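Local coordinates for CELL division protein FTSZ homolog 1 (Methanocaldococcus jannaschii, PDB 2VAP) that binds GTP and probably hydrolyses it, and is thought to polymerise into the contractile Z ring that marks the site of cell division, at residues 282-293 with 315-325. Sequence-based numbering, arbitrary orientation.
Sequences ATGALIHVMGPE and ATIIWGATIDE
Strands 284-291 and 316-323 run parallel, their axes 4.7 Å apart, and nine backbone N-H...O bonds join them, from T316 N to T283 O through to D324 N to G291 O. With helix 297-310 between them they form a beta-alpha-beta unit of the FtsZ C-terminal domain. Strand 316-323 is one of the two outermost strands of the mixed sheet within this chain, and strand 331-338 pairs with the other edge of 284-291.

On one face A285, I287 and V289 match I317, W319 and A321. The tip of I287, CD1, crosses over to I317 CG2 at 3.6 Å. The W319 side chain meets that of I287 through CB, 4.0 Å from I287 CB; its indole leads away onto helix 297-310.

The other face carries a polar link. H288 has its ring anti to the backbone N (chi1 -166°), and NE2 hydrogen-bonds T322 OG1 at the ring edge, near the ring plane, at 2.7 Å. Either atom could be the donor. H288 ND1 is hydrogen-bonded to G221 O, so both ring nitrogens are engaged and the ring's rotation is fixed. A leucine here would probably leave T322 OG1 and G221 O without this partner. M290 runs alongside T322; its CG lies beside the backbone N (chi1 -67°) and the chain continues nearly extended at chi2 (157°), which brings SD 4.2 Å above the plane of the H288 ring, over its centre.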
ATOM      1  N   ALA A 282      -9.314  13.355  -9.330  1.00 31.79           N
ATOM      2  CA  ALA A 282      -8.554  13.262  -8.086  1.00 28.80           C
ATOM      3  C   ALA A 282      -8.743  14.490  -7.205  1.00 32.22           C
ATOM      4  O   ALA A 282      -8.785  15.620  -7.697  1.00 38.45           O
ATOM      5  CB  ALA A 282      -7.086  13.061  -8.385  1.00 22.91           C
ATOM      6  N   THR A 283      -8.845  14.256  -5.899  1.00 22.63           N
ATOM      7  CA  THR A 283      -8.996  15.331  -4.918  1.00 24.83           C
ATOM      8  C   THR A 283      -7.776  15.436  -4.002  1.00 22.58           C
ATOM      9  O   THR A 283      -7.663  16.370  -3.205  1.00 20.98           O
ATOM     10  CB  THR A 283     -10.273  15.152  -4.063  1.00 21.05           C
ATOM     11  OG1 THR A 283     -10.260  13.864  -3.435  1.00 24.94           O
ATOM     12  CG2 THR A 283     -11.525  15.285  -4.923  1.00 30.48           C
ATOM     13  N   GLY A 284      -6.865  14.472  -4.122  1.00 17.57           N
ATOM     14  CA  GLY A 284      -5.645  14.455  -3.321  1.00 14.74           C
ATOM     15  C   GLY A 284      -4.556  13.583  -3.916  1.00 15.93           C
ATOM     16  O   GLY A 284      -4.809  12.794  -4.829  1.00 13.87           O
ATOM     17  N   ALA A 285      -3.341  13.731  -3.393  1.00 11.96           N
ATOM     18  CA  ALA A 285      -2.194  12.959  -3.866  1.00 12.35           C
ATOM     19  C   ALA A 285      -1.080  12.875  -2.834  1.00 15.45           C
ATOM     20  O   ALA A 285      -0.832  13.828  -2.092  1.00 14.37           O
ATOM     21  CB  ALA A 285      -1.653  13.543  -5.170  1.00 15.45           C
ATOM     22  N   LEU A 286      -0.420  11.720  -2.793  1.00  9.76           N
ATOM     23  CA  LEU A 286       0.827  11.558  -2.054  1.00  7.20           C
ATOM     24  C   LEU A 286       1.945  11.307  -3.058  1.00 12.61           C
ATOM     25  O   LEU A 286       1.792  10.497  -3.976  1.00 12.99           O
ATOM     26  CB  LEU A 286       0.741  10.405  -1.048  1.00  8.29           C
ATOM     27  CG  LEU A 286      -0.286  10.502   0.088  1.00 12.80           C
ATOM     28  CD1 LEU A 286      -1.599   9.836  -0.302  1.00 17.75           C
ATOM     29  CD2 LEU A 286       0.263   9.869   1.354  1.00 23.50           C
ATOM     30  N   ILE A 287       3.056  12.020  -2.891  1.00 10.11           N
ATOM     31  CA  ILE A 287       4.204  11.888  -3.787  1.00  8.62           C
ATOM     32  C   ILE A 287       5.450  11.527  -2.990  1.00 10.53           C
ATOM     33  O   ILE A 287       5.843  12.255  -2.077  1.00 11.05           O
ATOM     34  CB  ILE A 287       4.479  13.194  -4.586  1.00 10.05           C
ATOM     35  CG1 ILE A 287       3.215  13.682  -5.300  1.00 13.41           C
ATOM     36  CG2 ILE A 287       5.625  12.986  -5.586  1.00 15.20           C
ATOM     37  CD1 ILE A 287       3.347  15.065  -5.914  1.00 16.13           C
ATOM     38  N   HIS A 288       6.058  10.396  -3.333  1.00  9.20           N
ATOM     39  CA  HIS A 288       7.336  10.010  -2.750  1.00  8.98           C
ATOM     40  C   HIS A 288       8.405  10.004  -3.837  1.00 12.14           C
ATOM     41  O   HIS A 288       8.390   9.156  -4.734  1.00 11.37           O
ATOM     42  CB  HIS A 288       7.247   8.636  -2.078  1.00 10.29           C
ATOM     43  CG  HIS A 288       8.411   8.320  -1.187  1.00 12.15           C
ATOM     44  ND1 HIS A 288       8.357   7.350  -0.208  1.00 12.12           N
ATOM     45  CD2 HIS A 288       9.656   8.852  -1.117  1.00 15.69           C
ATOM     46  CE1 HIS A 288       9.519   7.290   0.417  1.00 11.53           C
ATOM     47  NE2 HIS A 288      10.325   8.193  -0.114  1.00 15.92           N
ATOM     48  N   VAL A 289       9.322  10.963  -3.750  1.00 11.28           N
ATOM     49  CA  VAL A 289      10.449  11.052  -4.675  1.00 11.98           C
ATOM     50  C   VAL A 289      11.643  10.327  -4.063  1.00 12.69           C
ATOM     51  O   VAL A 289      12.048  10.618  -2.936  1.00 11.67           O
ATOM     52  CB  VAL A 289      10.821  12.522  -4.995  1.00  9.38           C
ATOM     53  CG1 VAL A 289      11.902  12.587  -6.072  1.00 15.04           C
ATOM     54  CG2 VAL A 289       9.590  13.310  -5.435  1.00 13.89           C
ATOM     55  N   MET A 290      12.193   9.374  -4.808  1.00 10.63           N
ATOM     56  CA  MET A 290      13.327   8.583  -4.343  1.00 11.40           C
ATOM     57  C   MET A 290      14.484   8.703  -5.323  1.00 15.77           C
ATOM     58  O   MET A 290      14.278   8.722  -6.535  1.00 16.15           O
ATOM     59  CB  MET A 290      12.926   7.117  -4.180  1.00 15.85           C
ATOM     60  CG  MET A 290      11.923   6.867  -3.061  1.00 17.57           C
ATOM     61  SD  MET A 290      10.976   5.348  -3.285  1.00 24.31           S
ATOM     62  CE  MET A 290       9.819   5.843  -4.561  1.00 30.02           C
ATOM     63  N   GLY A 291      15.700   8.789  -4.795  1.00 15.15           N
ATOM     64  CA  GLY A 291      16.879   8.925  -5.642  1.00 15.03           C
ATOM     65  C   GLY A 291      18.171   8.531  -4.955  1.00 18.14           C
ATOM     66  O   GLY A 291      18.157   8.106  -3.798  1.00 16.54           O
ATOM     67  N   PRO A 292      19.303   8.667  -5.669  1.00 18.20           N
ATOM     68  CA  PRO A 292      20.613   8.382  -5.094  1.00 20.76           C
ATOM     69  C   PRO A 292      21.047   9.503  -4.153  1.00 18.89           C
ATOM     70  O   PRO A 292      20.271  10.427  -3.892  1.00 18.20           O
ATOM     71  CB  PRO A 292      21.537   8.324  -6.322  1.00 17.16           C
ATOM     72  CG  PRO A 292      20.633   8.390  -7.528  1.00 27.11           C
ATOM     73  CD  PRO A 292      19.412   9.103  -7.071  1.00 20.59           C
ATOM     74  N   GLU A 293      22.280   9.423  -3.660  1.00 18.81           N
ATOM     75  CA  GLU A 293      22.821  10.415  -2.729  1.00 22.41           C
ATOM     76  C   GLU A 293      22.866  11.831  -3.311  1.00 19.72           C
ATOM     77  O   GLU A 293      22.894  12.813  -2.566  1.00 22.55           O
ATOM     78  CB  GLU A 293      24.216   9.997  -2.249  1.00 22.22           C
ATOM     79  CG  GLU A 293      24.234   8.809  -1.282  1.00 34.03           C
ATOM     80  CD  GLU A 293      24.072   7.458  -1.968  1.00500.00           C
ATOM     81  OE1 GLU A 293      23.719   6.482  -1.272  1.00 27.29           O
ATOM     82  OE2 GLU A 293      24.295   7.364  -3.195  1.00 39.47           O
ATOM     83  N   ALA A 315      -6.757  20.136  -5.508  1.00 28.06           N
ATOM     84  CA  ALA A 315      -6.297  18.887  -4.896  1.00 24.49           C
ATOM     85  C   ALA A 315      -5.240  19.122  -3.819  1.00 23.59           C
ATOM     86  O   ALA A 315      -4.328  19.933  -3.997  1.00 26.63           O
ATOM     87  CB  ALA A 315      -5.772  17.929  -5.957  1.00 23.56           C
ATOM     88  N   THR A 316      -5.379  18.408  -2.704  1.00 21.50           N
ATOM     89  CA  THR A 316      -4.431  18.494  -1.595  1.00 15.52           C
ATOM     90  C   THR A 316      -3.273  17.531  -1.836  1.00 23.40           C
ATOM     91  O   THR A 316      -3.456  16.311  -1.840  1.00 17.62           O
ATOM     92  CB  THR A 316      -5.106  18.183  -0.238  1.00 23.95           C
ATOM     93  OG1 THR A 316      -6.313  18.946  -0.112  1.00 32.50           O
ATOM     94  CG2 THR A 316      -4.175  18.524   0.921  1.00 32.61           C
ATOM     95  N   ILE A 317      -2.083  18.089  -2.036  1.00 16.28           N
ATOM     96  CA  ILE A 317      -0.903  17.298  -2.376  1.00 16.10           C
ATOM     97  C   ILE A 317       0.125  17.313  -1.245  1.00 22.52           C
ATOM     98  O   ILE A 317       0.545  18.379  -0.786  1.00 23.72           O
ATOM     99  CB  ILE A 317      -0.267  17.782  -3.705  1.00 16.46           C
ATOM    100  CG1 ILE A 317      -1.256  17.602  -4.864  1.00 19.50           C
ATOM    101  CG2 ILE A 317       1.035  17.035  -3.993  1.00 21.84           C
ATOM    102  CD1 ILE A 317      -0.959  18.451  -6.082  1.00 27.68           C
ATOM    103  N   ILE A 318       0.511  16.119  -0.801  1.00 11.92           N
ATOM    104  CA  ILE A 318       1.541  15.949   0.222  1.00 10.62           C
ATOM    105  C   ILE A 318       2.717  15.183  -0.383  1.00 16.12           C
ATOM    106  O   ILE A 318       2.522  14.187  -1.078  1.00 15.71           O
ATOM    107  CB  ILE A 318       0.981  15.221   1.477  1.00 19.03           C
ATOM    108  CG1 ILE A 318      -0.074  16.085   2.191  1.00 21.07           C
ATOM    109  CG2 ILE A 318       2.098  14.815   2.435  1.00 22.08           C
ATOM    110  CD1 ILE A 318       0.403  17.458   2.670  1.00 29.79           C
ATOM    111  N   TRP A 319       3.934  15.653  -0.117  1.00 11.68           N
ATOM    112  CA  TRP A 319       5.122  15.105  -0.769  1.00 10.20           C
ATOM    113  C   TRP A 319       6.319  14.935   0.165  1.00 11.31           C
ATOM    114  O   TRP A 319       6.448  15.633   1.172  1.00 11.75           O
ATOM    115  CB  TRP A 319       5.517  15.982  -1.961  1.00 13.28           C
ATOM    116  CG  TRP A 319       6.068  17.321  -1.564  1.00 13.28           C
ATOM    117  CD1 TRP A 319       5.358  18.407  -1.138  1.00 26.83           C
ATOM    118  CD2 TRP A 319       7.445  17.713  -1.556  1.00 12.41           C
ATOM    119  NE1 TRP A 319       6.208  19.451  -0.863  1.00 25.55           N
ATOM    120  CE2 TRP A 319       7.494  19.054  -1.114  1.00 20.93           C
ATOM    121  CE3 TRP A 319       8.643  17.064  -1.884  1.00 18.76           C
ATOM    122  CZ2 TRP A 319       8.695  19.757  -0.987  1.00 19.67           C
ATOM    123  CZ3 TRP A 319       9.837  17.765  -1.761  1.00 19.72           C
ATOM    124  CH2 TRP A 319       9.851  19.100  -1.317  1.00 25.30           C
ATOM    125  N   GLY A 320       7.191  13.998  -0.192  1.00 10.77           N
ATOM    126  CA  GLY A 320       8.448  13.785   0.514  1.00 11.03           C
ATOM    127  C   GLY A 320       9.538  13.341  -0.443  1.00 12.44           C
ATOM    128  O   GLY A 320       9.260  12.975  -1.588  1.00 12.28           O
ATOM    129  N   ALA A 321      10.781  13.383   0.027  1.00 10.97           N
ATOM    130  CA  ALA A 321      11.927  12.961  -0.773  1.00  8.80           C
ATOM    131  C   ALA A 321      12.948  12.244   0.100  1.00 13.44           C
ATOM    132  O   ALA A 321      13.347  12.758   1.146  1.00 15.69           O
ATOM    133  CB  ALA A 321      12.561  14.156  -1.475  1.00 12.48           C
ATOM    134  N   THR A 322      13.352  11.050  -0.330  1.00 14.37           N
ATOM    135  CA  THR A 322      14.316  10.236   0.416  1.00 12.40           C
ATOM    136  C   THR A 322      15.405   9.678  -0.495  1.00 16.76           C
ATOM    137  O   THR A 322      15.219   9.566  -1.710  1.00 16.18           O
ATOM    138  CB  THR A 322      13.641   9.045   1.144  1.00 14.86           C
ATOM    139  OG1 THR A 322      13.058   8.155   0.181  1.00 15.83           O
ATOM    140  CG2 THR A 322      12.571   9.525   2.122  1.00 15.11           C
ATOM    141  N   ILE A 323      16.537   9.326   0.107  1.00 13.11           N
ATOM    142  CA  ILE A 323      17.626   8.671  -0.607  1.00 15.98           C
ATOM    143  C   ILE A 323      17.496   7.153  -0.488  1.00 18.67           C
ATOM    144  O   ILE A 323      17.376   6.613   0.615  1.00 22.12           O
ATOM    145  CB  ILE A 323      19.014   9.131  -0.085  1.00 16.55           C
ATOM    146  CG1 ILE A 323      19.199  10.633  -0.313  1.00 26.08           C
ATOM    147  CG2 ILE A 323      20.142   8.349  -0.768  1.00 28.55           C
ATOM    148  CD1 ILE A 323      20.203  11.284   0.616  1.00 26.81           C
ATOM    149  N   ASP A 324      17.501   6.479  -1.634  1.00 20.38           N
ATOM    150  CA  ASP A 324      17.562   5.024  -1.683  1.00 21.25           C
ATOM    151  C   ASP A 324      18.967   4.629  -2.129  1.00 25.16           C
ATOM    152  O   ASP A 324      19.378   4.925  -3.254  1.00 22.16           O
ATOM    153  CB  ASP A 324      16.502   4.471  -2.645  1.00 23.29           C
ATOM    154  CG  ASP A 324      16.352   2.954  -2.564  1.00 34.14           C
ATOM    155  OD1 ASP A 324      17.190   2.278  -1.928  1.00 33.87           O
ATOM    156  OD2 ASP A 324      15.381   2.431  -3.152  1.00 41.42           O
ATOM    157  N   GLU A 325      19.694   3.968  -1.229  1.00 36.25           N
ATOM    158  CA  GLU A 325      21.094   3.588  -1.457  1.00 33.61           C
ATOM    159  C   GLU A 325      21.279   2.580  -2.596  1.00 40.08           C
ATOM    160  O   GLU A 325      22.355   2.505  -3.194  1.00 46.46           O
ATOM    161  CB  GLU A 325      21.738   3.067  -0.163  1.00144.61           C
ATOM    162  CG  GLU A 325      21.034   1.868   0.477  1.00184.74           C
ATOM    163  CD  GLU A 325      21.711   1.388   1.752  1.00108.08           C
ATOM    164  OE1 GLU A 325      21.648   0.173   2.033  1.00 82.17           O
ATOM    165  OE2 GLU A 325      22.305   2.219   2.474  1.00109.08           O
TER
HETATM  166  O   HOH W   1      -9.076  18.255  -1.685  1.00 44.28           O